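Local coordinates for protein type II toxin-antitoxin system RelE/ParE family toxin (Pyrococcus horikoshii, PDB 1WMI) that acts as the toxin of a RelE-RelB toxin-antitoxin pair, probably cleaving mRNA on the ribosome as related RelE toxins do, and forms a complex with its antitoxin, at residues A[52-57]-A[68-72]; A[42-46]-A[58-62]; A[11-15]-A[79-83]; A[2-8]-A[75-80]. Residue numbers count along the deposited sequence, not the author numbering.

Contact 1: residues A[52-57]-A[68-72]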
loop_
_atom_site.group_PDB
_atom_site.type_symbol
_atom_site.label_atom_id
_atom_site.label_comp_id
_atom_site.label_asym_id
_atom_site.label_seq_id
_atom_site.Cartn_x
_atom_site.Cartn_y
_atom_site.Cartn_z
ATOM N N GLY A 52 -14.090 10.614 9.501
ATOM C CA GLY A 52 -15.040 11.581 8.970
ATOM C C GLY A 52 -14.562 13.028 8.950
ATOM O O GLY A 52 -14.870 13.780 8.029
ATOM N N ASP A 53 -13.821 13.433 9.973
ATOM C CA ASP A 53 -13.301 14.791 10.050
ATOM C C ASP A 53 -11.938 14.824 9.397
ATOM O O ASP A 53 -11.822 15.047 8.193
ATOM C CB ASP A 53 -13.180 15.226 11.505
ATOM C CG ASP A 53 -14.418 15.921 11.998
ATOM O OD1 ASP A 53 -14.677 17.054 11.541
ATOM O OD2 ASP A 53 -15.134 15.337 12.838
ATOM N N LEU A 54 -10.905 14.635 10.206
ATOM C CA LEU A 54 -9.558 14.596 9.682
ATOM C C LEU A 54 -9.164 13.132 9.582
ATOM O O LEU A 54 -9.521 12.310 10.432
ATOM C CB LEU A 54 -8.566 15.347 10.582
ATOM C CG LEU A 54 -8.565 15.211 12.107
ATOM C CD1 LEU A 54 -8.624 13.759 12.531
ATOM C CD2 LEU A 54 -7.307 15.879 12.646
ATOM N N ASP A 55 -8.464 12.803 8.509
ATOM C CA ASP A 55 -7.995 11.449 8.295
ATOM C C ASP A 55 -6.484 11.518 8.286
ATOM O O ASP A 55 -5.910 12.536 7.893
ATOM C CB ASP A 55 -8.473 10.920 6.943
ATOM C CG ASP A 55 -9.960 10.716 6.890
ATOM O OD1 ASP A 55 -10.481 10.467 5.786
ATOM O OD2 ASP A 55 -10.603 10.795 7.953
ATOM N N LEU A 56 -5.845 10.443 8.740
ATOM C CA LEU A 56 -4.394 10.354 8.732
ATOM C C LEU A 56 -4.104 9.390 7.591
ATOM O O LEU A 56 -4.860 8.447 7.364
ATOM C CB LEU A 56 -3.859 9.793 10.050
ATOM C CG LEU A 56 -3.886 10.701 11.279
ATOM C CD1 LEU A 56 -3.493 9.901 12.491
ATOM C CD2 LEU A 56 -2.937 11.870 11.093
ATOM N N TYR A 57 -3.028 9.649 6.862
ATOM C CA TYR A 57 -2.650 8.816 5.735
ATOM C C TYR A 57 -1.142 8.605 5.718
ATOM O O TYR A 57 -0.397 9.321 6.385
ATOM C CB TYR A 57 -3.073 9.496 4.426
ATOM C CG TYR A 57 -4.571 9.614 4.229
ATOM C CD1 TYR A 57 -5.317 8.531 3.769
ATOM C CD2 TYR A 57 -5.243 10.805 4.514
ATOM C CE1 TYR A 57 -6.685 8.629 3.594
ATOM C CE2 TYR A 57 -6.618 10.910 4.341
ATOM C CZ TYR A 57 -7.329 9.814 3.879
ATOM O OH TYR A 57 -8.683 9.899 3.684
ATOM N N TYR A 68 0.479 12.246 6.597
ATOM C CA TYR A 68 -0.213 13.525 6.565
ATOM C C TYR A 68 -1.674 13.412 6.943
ATOM O O TYR A 68 -2.230 12.317 6.998
ATOM C CB TYR A 68 -0.092 14.143 5.166
ATOM C CG TYR A 68 -0.789 13.378 4.055
ATOM C CD1 TYR A 68 -2.077 13.713 3.653
ATOM C CD2 TYR A 68 -0.135 12.350 3.376
ATOM C CE1 TYR A 68 -2.701 13.051 2.596
ATOM C CE2 TYR A 68 -0.747 11.681 2.319
ATOM C CZ TYR A 68 -2.031 12.040 1.933
ATOM O OH TYR A 68 -2.635 11.399 0.877
ATOM N N SER A 69 -2.292 14.555 7.212
ATOM C CA SER A 69 -3.696 14.581 7.571
ATOM C C SER A 69 -4.496 15.363 6.545
ATOM O O SER A 69 -3.968 16.236 5.859
ATOM C CB SER A 69 -3.878 15.213 8.945
ATOM O OG SER A 69 -3.311 16.506 8.980
ATOM N N VAL A 70 -5.777 15.034 6.440
ATOM C CA VAL A 70 -6.663 15.717 5.515
ATOM C C VAL A 70 -7.861 16.203 6.304
ATOM O O VAL A 70 -8.585 15.412 6.914
ATOM C CB VAL A 70 -7.157 14.784 4.373
ATOM C CG1 VAL A 70 -8.147 15.532 3.471
ATOM C CG2 VAL A 70 -5.983 14.295 3.556
ATOM N N ASN A 71 -8.042 17.518 6.313
ATOM C CA ASN A 71 -9.157 18.144 7.000
ATOM C C ASN A 71 -10.095 18.491 5.862
ATOM O O ASN A 71 -9.899 19.489 5.167
ATOM C CB ASN A 71 -8.693 19.415 7.704
ATOM C CG ASN A 71 -9.725 19.963 8.665
ATOM O OD1 ASN A 71 -10.855 19.486 8.716
ATOM N ND2 ASN A 71 -9.342 20.979 9.427
ATOM N N TRP A 72 -11.103 17.650 5.660
ATOM C CA TRP A 72 -12.051 17.852 4.580
ATOM C C TRP A 72 -12.884 19.112 4.707
ATOM O O TRP A 72 -13.188 19.749 3.706
ATOM C CB TRP A 72 -12.969 16.637 4.457
ATOM C CG TRP A 72 -12.213 15.359 4.262
ATOM C CD1 TRP A 72 -11.836 14.478 5.230
ATOM C CD2 TRP A 72 -11.721 14.831 3.021
ATOM N NE1 TRP A 72 -11.143 13.429 4.674
ATOM C CE2 TRP A 72 -11.057 13.618 3.321
ATOM C CE3 TRP A 72 -11.774 15.260 1.689
ATOM C CZ2 TRP A 72 -10.450 12.827 2.333
ATOM C CZ3 TRP A 72 -11.172 14.477 0.707
ATOM C CH2 TRP A 72 -10.517 13.271 1.035
#

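Contact 2: residues A[42-46]-A[58-62]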
loop_
_atom_site.group_PDB
_atom_site.type_symbol
_atom_site.label_atom_id
_atom_site.label_comp_id
_atom_site.label_asym_id
_atom_site.label_seq_id
_atom_site.Cartn_x
_atom_site.Cartn_y
_atom_site.Cartn_z
ATOM N N LYS A 42 -0.732 6.399 -7.448
ATOM C CA LYS A 42 0.601 6.939 -7.669
ATOM C C LYS A 42 1.515 6.937 -6.456
ATOM O O LYS A 42 2.733 6.875 -6.605
ATOM C CB LYS A 42 0.499 8.358 -8.236
ATOM C CG LYS A 42 1.808 8.911 -8.789
ATOM C CD LYS A 42 1.533 9.920 -9.894
ATOM C CE LYS A 42 0.807 9.269 -11.070
ATOM N NZ LYS A 42 0.283 10.292 -12.007
ATOM N N PHE A 43 0.943 6.996 -5.258
ATOM C CA PHE A 43 1.768 7.022 -4.064
ATOM C C PHE A 43 1.494 5.933 -3.037
ATOM O O PHE A 43 1.832 6.087 -1.861
ATOM C CB PHE A 43 1.668 8.401 -3.416
ATOM C CG PHE A 43 2.279 9.492 -4.240
ATOM C CD1 PHE A 43 3.661 9.599 -4.348
ATOM C CD2 PHE A 43 1.479 10.396 -4.932
ATOM C CE1 PHE A 43 4.244 10.587 -5.132
ATOM C CE2 PHE A 43 2.052 11.389 -5.720
ATOM C CZ PHE A 43 3.441 11.484 -5.819
ATOM N N ASP A 44 0.869 4.845 -3.479
ATOM C CA ASP A 44 0.585 3.692 -2.617
ATOM C C ASP A 44 0.097 4.127 -1.241
ATOM O O ASP A 44 0.467 3.543 -0.224
ATOM C CB ASP A 44 1.864 2.859 -2.474
ATOM C CG ASP A 44 1.588 1.390 -2.207
ATOM O OD1 ASP A 44 0.407 1.016 -2.012
ATOM O OD2 ASP A 44 2.564 0.604 -2.190
ATOM N N VAL A 45 -0.745 5.150 -1.209
ATOM C CA VAL A 45 -1.245 5.676 0.049
ATOM C C VAL A 45 -2.286 4.800 0.746
ATOM O O VAL A 45 -3.113 4.157 0.094
ATOM C CB VAL A 45 -1.850 7.088 -0.156
ATOM C CG1 VAL A 45 -0.858 7.985 -0.892
ATOM C CG2 VAL A 45 -3.129 6.989 -0.939
ATOM N N ILE A 46 -2.236 4.787 2.079
ATOM C CA ILE A 46 -3.188 4.031 2.889
ATOM C C ILE A 46 -3.768 4.921 3.988
ATOM O O ILE A 46 -3.075 5.787 4.525
ATOM C CB ILE A 46 -2.531 2.821 3.569
ATOM C CG1 ILE A 46 -1.397 3.292 4.484
ATOM C CG2 ILE A 46 -2.027 1.844 2.520
ATOM C CD1 ILE A 46 -0.791 2.186 5.322
ATOM N N ARG A 58 -0.709 7.602 4.963
ATOM C CA ARG A 58 0.708 7.322 4.795
ATOM C C ARG A 58 0.961 7.183 3.307
ATOM O O ARG A 58 0.357 6.335 2.644
ATOM C CB ARG A 58 1.135 6.017 5.471
ATOM C CG ARG A 58 2.629 5.744 5.275
ATOM C CD ARG A 58 2.900 4.337 4.764
ATOM N NE ARG A 58 2.194 4.044 3.522
ATOM C CZ ARG A 58 2.082 2.825 3.006
ATOM N NH1 ARG A 58 1.425 2.638 1.870
ATOM N NH2 ARG A 58 2.623 1.792 3.629
ATOM N N ALA A 59 1.849 8.019 2.785
ATOM C CA ALA A 59 2.189 7.975 1.375
ATOM C C ALA A 59 3.611 7.470 1.236
ATOM O O ALA A 59 4.467 7.743 2.082
ATOM C CB ALA A 59 2.065 9.353 0.754
ATOM N N ARG A 60 3.853 6.725 0.167
ATOM C CA ARG A 60 5.173 6.185 -0.095
ATOM C C ARG A 60 5.778 6.927 -1.293
ATOM O O ARG A 60 5.213 6.938 -2.394
ATOM C CB ARG A 60 5.070 4.674 -0.360
ATOM C CG ARG A 60 6.406 3.948 -0.416
ATOM C CD ARG A 60 6.225 2.438 -0.512
ATOM N NE ARG A 60 5.731 1.853 0.734
ATOM C CZ ARG A 60 6.417 1.819 1.875
ATOM N NH1 ARG A 60 5.883 1.261 2.955
ATOM N NH2 ARG A 60 7.640 2.339 1.942
ATOM N N LEU A 61 6.915 7.578 -1.067
ATOM C CA LEU A 61 7.574 8.309 -2.135
ATOM C C LEU A 61 8.802 7.563 -2.644
ATOM O O LEU A 61 9.582 8.093 -3.431
ATOM C CB LEU A 61 7.961 9.713 -1.659
ATOM C CG LEU A 61 6.861 10.783 -1.739
ATOM C CD1 LEU A 61 5.682 10.413 -0.850
ATOM C CD2 LEU A 61 7.437 12.121 -1.327
ATOM N N GLY A 62 8.963 6.322 -2.199
ATOM C CA GLY A 62 10.106 5.530 -2.620
ATOM C C GLY A 62 11.032 5.215 -1.460
ATOM O O GLY A 62 10.742 4.335 -0.646
#

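Contact 3: residues A[11-15]-A[79-83]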
loop_
_atom_site.group_PDB
_atom_site.type_symbol
_atom_site.label_atom_id
_atom_site.label_comp_id
_atom_site.label_asym_id
_atom_site.label_seq_id
_atom_site.Cartn_x
_atom_site.Cartn_y
_atom_site.Cartn_z
ATOM N N VAL A 11 9.521 18.792 9.485
ATOM C CA VAL A 11 9.555 18.077 8.210
ATOM C C VAL A 11 10.398 18.890 7.239
ATOM O O VAL A 11 11.266 18.352 6.550
ATOM C CB VAL A 11 8.133 17.898 7.601
ATOM C CG1 VAL A 11 8.239 17.489 6.123
ATOM C CG2 VAL A 11 7.362 16.834 8.383
ATOM N N VAL A 12 10.139 20.191 7.184
ATOM C CA VAL A 12 10.897 21.070 6.297
ATOM C C VAL A 12 12.396 20.875 6.547
ATOM O O VAL A 12 13.188 20.803 5.610
ATOM C CB VAL A 12 10.526 22.570 6.528
ATOM C CG1 VAL A 12 11.464 23.486 5.735
ATOM C CG2 VAL A 12 9.079 22.818 6.101
ATOM N N LYS A 13 12.778 20.771 7.814
ATOM C CA LYS A 13 14.181 20.593 8.167
ATOM C C LYS A 13 14.712 19.255 7.667
ATOM O O LYS A 13 15.788 19.192 7.079
ATOM C CB LYS A 13 14.361 20.683 9.687
ATOM C CG LYS A 13 15.812 20.591 10.153
ATOM C CD LYS A 13 15.906 20.498 11.672
ATOM C CE LYS A 13 17.351 20.603 12.136
ATOM N NZ LYS A 13 18.217 19.601 11.448
ATOM N N ALA A 14 13.949 18.190 7.897
ATOM C CA ALA A 14 14.351 16.846 7.475
ATOM C C ALA A 14 14.478 16.741 5.956
ATOM O O ALA A 14 15.274 15.954 5.432
ATOM C CB ALA A 14 13.339 15.818 7.988
ATOM N N LEU A 15 13.686 17.560 5.270
ATOM C CA LEU A 15 13.628 17.615 3.812
ATOM C C LEU A 15 14.944 18.029 3.176
ATOM O O LEU A 15 15.216 17.714 2.020
ATOM C CB LEU A 15 12.530 18.599 3.400
ATOM C CG LEU A 15 11.387 18.151 2.486
ATOM C CD1 LEU A 15 10.962 16.715 2.784
ATOM C CD2 LEU A 15 10.224 19.125 2.673
ATOM N N ILE A 79 1.372 17.928 6.210
ATOM C CA ILE A 79 2.413 16.919 6.143
ATOM C C ILE A 79 2.916 16.840 7.580
ATOM O O ILE A 79 3.580 17.753 8.062
ATOM C CB ILE A 79 3.570 17.358 5.211
ATOM C CG1 ILE A 79 3.021 17.733 3.827
ATOM C CG2 ILE A 79 4.621 16.250 5.120
ATOM C CD1 ILE A 79 2.339 16.609 3.085
ATOM N N LEU A 80 2.571 15.761 8.270
ATOM C CA LEU A 80 2.972 15.583 9.658
ATOM C C LEU A 80 4.419 15.147 9.874
ATOM O O LEU A 80 5.145 15.789 10.633
ATOM C CB LEU A 80 2.022 14.607 10.356
ATOM C CG LEU A 80 0.599 15.127 10.610
ATOM C CD1 LEU A 80 0.650 16.555 11.151
ATOM C CD2 LEU A 80 -0.188 15.106 9.332
ATOM N N LYS A 81 4.845 14.062 9.232
ATOM C CA LYS A 81 6.220 13.602 9.406
ATOM C C LYS A 81 6.706 12.641 8.329
ATOM O O LYS A 81 5.932 12.178 7.490
ATOM C CB LYS A 81 6.392 12.935 10.774
ATOM C CG LYS A 81 5.706 11.588 10.889
ATOM C CD LYS A 81 6.109 10.865 12.158
ATOM C CE LYS A 81 7.590 10.525 12.166
ATOM N NZ LYS A 81 7.946 9.734 13.386
ATOM N N LEU A 82 8.006 12.356 8.366
ATOM C CA LEU A 82 8.640 11.457 7.408
ATOM C C LEU A 82 9.088 10.203 8.127
ATOM O O LEU A 82 9.285 10.218 9.342
ATOM C CB LEU A 82 9.861 12.121 6.779
ATOM C CG LEU A 82 9.666 13.507 6.170
ATOM C CD1 LEU A 82 10.978 13.977 5.556
ATOM C CD2 LEU A 82 8.565 13.454 5.121
ATOM N N LYS A 83 9.248 9.123 7.369
ATOM C CA LYS A 83 9.697 7.846 7.908
ATOM C C LYS A 83 10.575 7.106 6.892
ATOM O O LYS A 83 10.477 7.337 5.681
ATOM C CB LYS A 83 8.496 6.979 8.299
ATOM C CG LYS A 83 7.703 7.519 9.484
ATOM C CD LYS A 83 6.516 6.621 9.802
ATOM C CE LYS A 83 6.855 5.528 10.815
ATOM N NZ LYS A 83 6.830 6.043 12.212
#

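Contact 4: residues A[2-8]-A[75-80]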
loop_
_atom_site.group_PDB
_atom_site.type_symbol
_atom_site.label_atom_id
_atom_site.label_comp_id
_atom_site.label_asym_id
_atom_site.label_seq_id
_atom_site.Cartn_x
_atom_site.Cartn_y
_atom_site.Cartn_z
ATOM N N THR A 2 -7.330 23.531 -5.159
ATOM C CA THR A 2 -8.354 22.832 -4.372
ATOM C C THR A 2 -8.070 22.761 -2.868
ATOM O O THR A 2 -8.865 23.235 -2.063
ATOM C CB THR A 2 -8.573 21.379 -4.869
ATOM O OG1 THR A 2 -8.669 21.357 -6.297
ATOM C CG2 THR A 2 -9.862 20.815 -4.289
ATOM N N TYR A 3 -6.939 22.167 -2.498
ATOM C CA TYR A 3 -6.567 22.021 -1.090
ATOM C C TYR A 3 -5.316 22.819 -0.737
ATOM O O TYR A 3 -4.391 22.928 -1.531
ATOM C CB TYR A 3 -6.306 20.545 -0.761
ATOM C CG TYR A 3 -7.510 19.639 -0.890
ATOM C CD1 TYR A 3 -8.355 19.403 0.196
ATOM C CD2 TYR A 3 -7.822 19.045 -2.105
ATOM C CE1 TYR A 3 -9.482 18.591 0.069
ATOM C CE2 TYR A 3 -8.939 18.239 -2.244
ATOM C CZ TYR A 3 -9.766 18.019 -1.156
ATOM O OH TYR A 3 -10.866 17.218 -1.314
ATOM N N ARG A 4 -5.289 23.366 0.471
ATOM C CA ARG A 4 -4.135 24.121 0.926
ATOM C C ARG A 4 -3.230 23.114 1.640
ATOM O O ARG A 4 -3.680 22.395 2.542
ATOM C CB ARG A 4 -4.582 25.226 1.879
ATOM C CG ARG A 4 -3.609 26.384 2.001
ATOM C CD ARG A 4 -4.350 27.654 2.426
ATOM N NE ARG A 4 -3.503 28.848 2.427
ATOM C CZ ARG A 4 -2.629 29.149 3.383
ATOM N NH1 ARG A 4 -1.905 30.260 3.292
ATOM N NH2 ARG A 4 -2.485 28.348 4.431
ATOM N N VAL A 5 -1.968 23.042 1.216
ATOM C CA VAL A 5 -1.018 22.109 1.806
ATOM C C VAL A 5 -0.035 22.799 2.738
ATOM O O VAL A 5 0.596 23.799 2.372
ATOM C CB VAL A 5 -0.203 21.365 0.713
ATOM C CG1 VAL A 5 0.724 20.347 1.353
ATOM C CG2 VAL A 5 -1.144 20.676 -0.258
ATOM N N LYS A 6 0.095 22.254 3.943
ATOM C CA LYS A 6 1.011 22.803 4.936
ATOM C C LYS A 6 2.010 21.736 5.381
ATOM O O LYS A 6 1.718 20.536 5.387
ATOM C CB LYS A 6 0.233 23.341 6.146
ATOM C CG LYS A 6 -0.638 24.554 5.829
ATOM C CD LYS A 6 -1.636 24.848 6.949
ATOM C CE LYS A 6 -0.971 25.359 8.229
ATOM N NZ LYS A 6 -0.751 26.840 8.247
ATOM N N ILE A 7 3.199 22.189 5.745
ATOM C CA ILE A 7 4.253 21.293 6.174
ATOM C C ILE A 7 4.702 21.684 7.568
ATOM O O ILE A 7 4.865 22.868 7.866
ATOM C CB ILE A 7 5.450 21.372 5.214
ATOM C CG1 ILE A 7 4.950 21.259 3.772
ATOM C CG2 ILE A 7 6.431 20.261 5.518
ATOM C CD1 ILE A 7 6.038 21.276 2.747
ATOM N N HIS A 8 4.889 20.686 8.426
ATOM C CA HIS A 8 5.328 20.957 9.782
ATOM C C HIS A 8 6.794 21.352 9.716
ATOM O O HIS A 8 7.553 20.822 8.905
ATOM C CB HIS A 8 5.141 19.729 10.673
ATOM C CG HIS A 8 5.426 19.995 12.120
ATOM N ND1 HIS A 8 6.680 20.327 12.575
ATOM C CD2 HIS A 8 4.612 20.018 13.199
ATOM C CE1 HIS A 8 6.628 20.546 13.880
ATOM N NE2 HIS A 8 5.385 20.365 14.280
ATOM N N LYS A 75 -10.434 21.886 4.065
ATOM C CA LYS A 75 -9.648 21.574 2.871
ATOM C C LYS A 75 -8.170 21.866 3.148
ATOM O O LYS A 75 -7.499 22.550 2.388
ATOM C CB LYS A 75 -10.139 22.390 1.668
ATOM C CG LYS A 75 -11.566 22.055 1.242
ATOM C CD LYS A 75 -11.872 22.523 -0.177
ATOM C CE LYS A 75 -11.922 24.041 -0.294
ATOM N NZ LYS A 75 -12.286 24.452 -1.684
ATOM N N VAL A 76 -7.674 21.346 4.264
ATOM C CA VAL A 76 -6.287 21.548 4.647
ATOM C C VAL A 76 -5.577 20.214 4.783
ATOM O O VAL A 76 -6.045 19.320 5.495
ATOM C CB VAL A 76 -6.187 22.308 5.988
ATOM C CG1 VAL A 76 -4.764 22.302 6.496
ATOM C CG2 VAL A 76 -6.654 23.726 5.801
ATOM N N ILE A 77 -4.458 20.084 4.078
ATOM C CA ILE A 77 -3.648 18.875 4.111
ATOM C C ILE A 77 -2.368 19.238 4.847
ATOM O O ILE A 77 -1.698 20.213 4.507
ATOM C CB ILE A 77 -3.300 18.388 2.687
ATOM C CG1 ILE A 77 -4.589 17.999 1.952
ATOM C CG2 ILE A 77 -2.338 17.206 2.754
ATOM C CD1 ILE A 77 -4.357 17.367 0.602
ATOM N N LYS A 78 -2.028 18.469 5.870
ATOM C CA LYS A 78 -0.830 18.779 6.627
ATOM C C LYS A 78 0.124 17.622 6.554
ATOM O O LYS A 78 -0.267 16.480 6.780
ATOM C CB LYS A 78 -1.166 19.059 8.095
ATOM C CG LYS A 78 -2.122 20.218 8.322
ATOM C CD LYS A 78 -2.355 20.453 9.809
ATOM C CE LYS A 78 -3.455 21.463 10.042
ATOM N NZ LYS A 78 -3.638 21.716 11.494
ATOM N N ILE A 79 1.372 17.928 6.210
ATOM C CA ILE A 79 2.413 16.919 6.143
ATOM C C ILE A 79 2.916 16.840 7.580
ATOM O O ILE A 79 3.580 17.753 8.062
ATOM C CB ILE A 79 3.570 17.358 5.211
ATOM C CG1 ILE A 79 3.021 17.733 3.827
ATOM C CG2 ILE A 79 4.621 16.250 5.120
ATOM C CD1 ILE A 79 2.339 16.609 3.085
ATOM N N LEU A 80 2.571 15.761 8.270
ATOM C CA LEU A 80 2.972 15.583 9.658
ATOM C C LEU A 80 4.419 15.147 9.874
ATOM O O LEU A 80 5.145 15.789 10.633
ATOM C CB LEU A 80 2.022 14.607 10.356
ATOM C CG LEU A 80 0.599 15.127 10.610
ATOM C CD1 LEU A 80 0.650 16.555 11.151
ATOM C CD2 LEU A 80 -0.188 15.106 9.332
#

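Contact 1: residues A[52-57]-A[68-72]
Side chains of a beta strand alternate between the faces of the sheet, and the hairpin of residues 52-57 and 68-72 uses this. Asp55 N donates to Val70 O at 3.1 Å and Val70 N to Asp55 O at 2.9 Å; Tyr57 and Tyr68 form the next hydrogen-bonded pair. These tyrosines share a face but differ in rotamer. Tyr57 is m, sending its ring back along the hairpin until CE2 reaches Val70 CG2 at 3.5 Å. Tyr68 is p, and its ring slides under Tyr57 CB in a CH-pi contact. Trp72 turns its indole across the hairpin's open end: Trp72 NE1 gives a weak bond to Asp55 OD1 (3.2 Å), which weakly accepts Tyr57 OH (2.8 Å), while Asp55 OD2 takes Thr51 N. Loop residues Pro37, Val38 and Pro39 lie on the tyrosine face, Pro37 O bonded to Tyr68 OH. Leu54, Leu56 and Ser69, on the opposite face, pack against the antitoxin chain, which also reaches Tyr57 and Trp72; strands 46-49 and 76-83 flank the hairpin.

Contact 2: residues A[42-46]-A[58-62]
Apolar side chains gather where a short helix unwinds into an edge strand: Val45 CG1 rests on Ala59 CB at 3.6 Å, Phe43 CB lies 4.3 Å from Ala59 CB, and Phe43 CD1 touches Leu61 CD1 at 4.1 Å. This is where strand 46-49, outermost in the toxin's own RelE/ParE sheet, begins its antiparallel pairing with strand 54-60. Beneath it, helix 20-33 supplies Phe29, whose ring meets that of Phe43 edge-to-face.

Outside this centre comes the backbone. Phe43 O accepts Arg60 N at 2.9 Å, and Asp44, the first residue past the helix, turns with positive phi toward the strand. Ile46 and Arg58 then make a hydrogen-bonded pair: Ile46 N to Arg58 O is 3.1 Å and Arg58 N to Ile46 O is 3.0 Å.

The polar edge is a subunit interface. Asp44 forms salt bridges with Arg58 and Arg60 of the second toxin subunit, while the guanidinium of Arg58 also reaches an acidic side chain of the antitoxin chain, and Arg60 bonds Arg85 O. Within the contact, Ile46 CD1 covers one face of the Arg58 guanidinium, whose NH1 bonds Asp44 O at a very short 2.5 Å.

Contact 3: residues A[11-15]-A[79-83]
Helix 9-15 is laid on strand 76-83 mainly through Val11 and Leu82, in the contact of residues 11-15 with 79-83. The two segments run 8.5 Å apart at closest approach, with their directions 37° from each other.

Among the apolar contacts, Leu82 points toward the helix: its CD1 meets Ala14 CB and Leu15 CD1, each at 3.9 Å, and its CD2 lies 4.2 Å from Val11 CG1. That same Val11 CG1 also touches Ile79 CG2, at 4.0 Å.

A second kind of contact sets side chain against backbone. Val11 CG2 presses on Leu80 O at 3.3 Å and on Lys81 CA at 3.6 Å, just where the strand is kinked by a classic beta bulge, Leu80 and Lys81 both facing Ile67. The segments share no hydrogen bonds; Leu15 N to Val11 O (2.8 Å) is internal to the helix.

Helix 9-15 follows directly from strand 4-8, the parallel neighbour of strand 76-83, and helix 20-33 lies alongside, touching Leu15 through Phe26 and Ile79 through Leu33.

Contact 4: residues A[2-8]-A[75-80]
Ile79 overlaps the first strand, its CG1 lying 4.0 Å from Ile7 CG1 and 4.3 Å from Val5 CG1. Beside it Ile77 repeats the pattern, with CB 4.3 Å from Val5 CG2 and CD1 4.0 Å from Tyr3 CB. In a parallel ladder paired residues put their side chains on the same face, and here Val5 stands beside Ile77 and Ile7 beside Ile79. Leu33 of helix 20-33 packs on Val5, Ile77 and Ile79.

Arg4 and Lys6 each bond strand 76-80 through both N and O, as in Ile77 N to Arg4 O (2.9 Å) and Lys6 N to Ile77 O (2.8 Å), and His8 N closes the ladder on Ile79 O at 3.2 Å. Entry to the second strand is a G1 bulge, Lys75 and Val76 both facing Asn71, while His8 ends the first as the N-cap of the next helix, ND1 accepting Gln10 N.

Arg4 makes a salt bridge to an acidic side chain of the antitoxin chain, and Lys6 to His8 pair with a strand of that chain in an antiparallel ladder, so the sheet continues into it. The chemistry implies two unlike faces: that of Val5, Ile7, Ile77 and Ile79 is aliphatic and packs largely on helix 20-33; that of Arg4, Lys6 and Lys78 is rich in basic side chains, and the antitoxin meets both it and the strand edge.

In the fold
Together the four contacts span the five strands of the toxin's own mixed sheet. Contacts 4 and 1 tie neighbouring strands by regular ladders, parallel and antiparallel, and are themselves joined where Ser69 N meets Lys78 O at 2.8 Å. Contact 2 adds the far strand; it shares strand 54-60 with contact 1, and its centre lies about 16 Å from that of contact 4, across the middle of the chain. Contact 3 differs: it is partly buried, purely van der Waals, and shares Ile79 and Leu80 with contact 4. Contacts 1, 2 and 4 are largely buried. The antitoxin borders all four, and contact 2 alone adds salt bridges to a second toxin subunit.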